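Local coordinates for sperm autoantigenic protein 17 (Danio rerio, PDB 7MY4), which probably binds the amphipathic helices of A-kinase anchoring proteins through a docking and dimerization domain of the RIIa family, at residues G24-E28 with F40-F45. Sequence-based numbering, arbitrary orientation. Where two conformers were deposited one is given.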
loop_
_atom_site.group_PDB
_atom_site.type_symbol
_atom_site.label_atom_id
_atom_site.label_comp_id
_atom_site.label_asym_id
_atom_site.label_seq_id
_atom_site.Cartn_x
_atom_site.Cartn_y
_atom_site.Cartn_z
ATOM N N GLY A 24 -2.481 -8.538 -5.170
ATOM C CA GLY A 24 -3.027 -7.313 -5.744
ATOM C C GLY A 24 -2.135 -6.767 -6.841
ATOM O O GLY A 24 -2.598 -6.382 -7.921
ATOM N N LEU A 25 -0.834 -6.742 -6.578
ATOM C CA LEU A 25 0.116 -6.374 -7.618
ATOM C C LEU A 25 -0.033 -7.298 -8.816
ATOM O O LEU A 25 -0.122 -6.850 -9.965
ATOM C CB LEU A 25 1.537 -6.446 -7.061
ATOM C CG LEU A 25 2.647 -6.299 -8.106
ATOM C CD1 LEU A 25 2.606 -4.908 -8.732
ATOM C CD2 LEU A 25 3.985 -6.592 -7.490
ATOM N N THR A 26 -0.037 -8.597 -8.558
ATOM C CA THR A 26 -0.038 -9.575 -9.642
ATOM C C THR A 26 -1.260 -9.421 -10.518
ATOM O O THR A 26 -1.167 -9.435 -11.751
ATOM C CB THR A 26 0.024 -10.981 -9.034
ATOM O OG1 THR A 26 1.256 -11.105 -8.315
ATOM C CG2 THR A 26 -0.056 -12.050 -10.127
ATOM N N ARG A 27 -2.426 -9.277 -9.900
ATOM C CA ARG A 27 -3.638 -9.150 -10.693
ATOM C C ARG A 27 -3.629 -7.875 -11.520
ATOM O O ARG A 27 -4.135 -7.865 -12.649
ATOM C CB ARG A 27 -4.849 -9.224 -9.781
ATOM C CG ARG A 27 -5.034 -10.649 -9.303
ATOM C CD ARG A 27 -6.382 -10.877 -8.754
ATOM N NE ARG A 27 -6.617 -12.175 -8.130
ATOM C CZ ARG A 27 -7.104 -13.248 -8.749
ATOM N NH1 ARG A 27 -7.388 -13.234 -10.050
ATOM N NH2 ARG A 27 -7.332 -14.356 -8.055
ATOM N N GLU A 28 -3.052 -6.789 -10.998
ATOM C CA GLU A 28 -3.030 -5.569 -11.805
ATOM C C GLU A 28 -2.006 -5.672 -12.936
ATOM O O GLU A 28 -2.258 -5.180 -14.043
ATOM C CB GLU A 28 -2.775 -4.341 -10.932
ATOM C CG GLU A 28 -3.959 -3.975 -10.039
ATOM C CD GLU A 28 -5.272 -3.844 -10.793
ATOM O OE1 GLU A 28 -5.351 -2.994 -11.716
ATOM O OE2 GLU A 28 -6.220 -4.615 -10.483
ATOM N N PHE A 40 5.984 -0.585 -13.627
ATOM C CA PHE A 40 4.573 -0.673 -13.250
ATOM C C PHE A 40 4.414 -0.976 -11.761
ATOM O O PHE A 40 3.513 -0.441 -11.095
ATOM C CB PHE A 40 3.898 -1.760 -14.096
ATOM C CG PHE A 40 2.434 -1.903 -13.833
ATOM C CD1 PHE A 40 1.986 -2.750 -12.834
ATOM C CD2 PHE A 40 1.526 -1.189 -14.565
ATOM C CE1 PHE A 40 0.643 -2.875 -12.575
ATOM C CE2 PHE A 40 0.175 -1.306 -14.302
ATOM C CZ PHE A 40 -0.254 -2.154 -13.305
ATOM N N ALA A 41 5.257 -1.863 -11.232
ATOM C CA ALA A 41 5.167 -2.224 -9.821
ATOM C C ALA A 41 5.459 -1.025 -8.932
ATOM O O ALA A 41 4.822 -0.837 -7.889
ATOM C CB ALA A 41 6.113 -3.378 -9.508
ATOM N N ALA A 42 6.428 -0.202 -9.312
ATOM C CA ALA A 42 6.708 0.964 -8.486
ATOM C C ALA A 42 5.514 1.906 -8.494
ATOM O O ALA A 42 5.150 2.478 -7.454
ATOM C CB ALA A 42 7.967 1.662 -8.991
ATOM N N VAL A 43 4.876 2.066 -9.655
ATOM C CA VAL A 43 3.685 2.907 -9.729
ATOM C C VAL A 43 2.541 2.296 -8.937
ATOM O O VAL A 43 1.800 3.008 -8.247
ATOM C CB VAL A 43 3.286 3.147 -11.183
ATOM C CG1 VAL A 43 1.948 3.911 -11.218
ATOM C CG2 VAL A 43 4.400 3.894 -11.906
ATOM N N TYR A 44 2.374 0.973 -9.027
ATOM C CA TYR A 44 1.334 0.288 -8.269
ATOM C C TYR A 44 1.422 0.613 -6.782
ATOM O O TYR A 44 0.414 0.965 -6.153
ATOM C CB TYR A 44 1.429 -1.234 -8.493
ATOM C CG TYR A 44 0.394 -1.979 -7.670
ATOM C CD1 TYR A 44 -0.894 -2.103 -8.120
ATOM C CD2 TYR A 44 0.699 -2.528 -6.442
ATOM C CE1 TYR A 44 -1.858 -2.755 -7.375
ATOM C CE2 TYR A 44 -0.257 -3.190 -5.686
ATOM C CZ TYR A 44 -1.532 -3.292 -6.142
ATOM O OH TYR A 44 -2.515 -3.936 -5.401
ATOM N N PHE A 45 2.612 0.469 -6.190
ATOM C CA PHE A 45 2.735 0.692 -4.748
ATOM C C PHE A 45 2.632 2.169 -4.414
ATOM O O PHE A 45 2.033 2.531 -3.398
ATOM C CB PHE A 45 4.026 0.081 -4.215
ATOM C CG PHE A 45 3.944 -1.413 -4.134
ATOM C CD1 PHE A 45 3.125 -2.011 -3.191
ATOM C CD2 PHE A 45 4.597 -2.211 -5.036
ATOM C CE1 PHE A 45 3.000 -3.376 -3.142
ATOM C CE2 PHE A 45 4.468 -3.595 -4.981
ATOM C CZ PHE A 45 3.674 -4.162 -4.041
#
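In the helix-turn-helix of this RIIa-family docking and dimerization domain, helices 18-32 and 37-55 pack where Leu25 and Tyr44 meet, the short axes 10.5 Å apart and inclined at 124°. Tyr44 reaches across with CG anti to its own backbone N (chi1 178°), which extends the ring toward helix 18-32. Leu25 CA sits over one ring face, 3.9 Å from the Tyr44 centroid, in a CH-pi contact. The hydroxyl lies against Gly24, which has no side chain there, with Tyr44 OH 3.2 Å from Gly24 C. Nearer the ring's root, Glu28 CG in the conformer described comes to 3.6 Å from Tyr44 CE1, while the carboxylate leads away from the second helix. The Leu25 methyls divide their partners: CD1 rests against Ala41 CB and the inner part of the Tyr44 ring, and CD2 meets Phe45 CE2 at 3.9 Å. Phe40, which also touches Val29 and Glu32, brings its CZ to 3.7 Å from Glu28 O. Replacing Tyr44 by alanine is likely to open a gap between the two helices beside Gly24, Leu25 and Glu28 and to take away the ring face under Leu25 CA. With the Leu25 N to Tyr44 OH approach too poorly angled for a hydrogen bond, the two segments are joined by van der Waals and CH-pi packing, Phe40 and Tyr44 both being set against backbone atoms of 24-28.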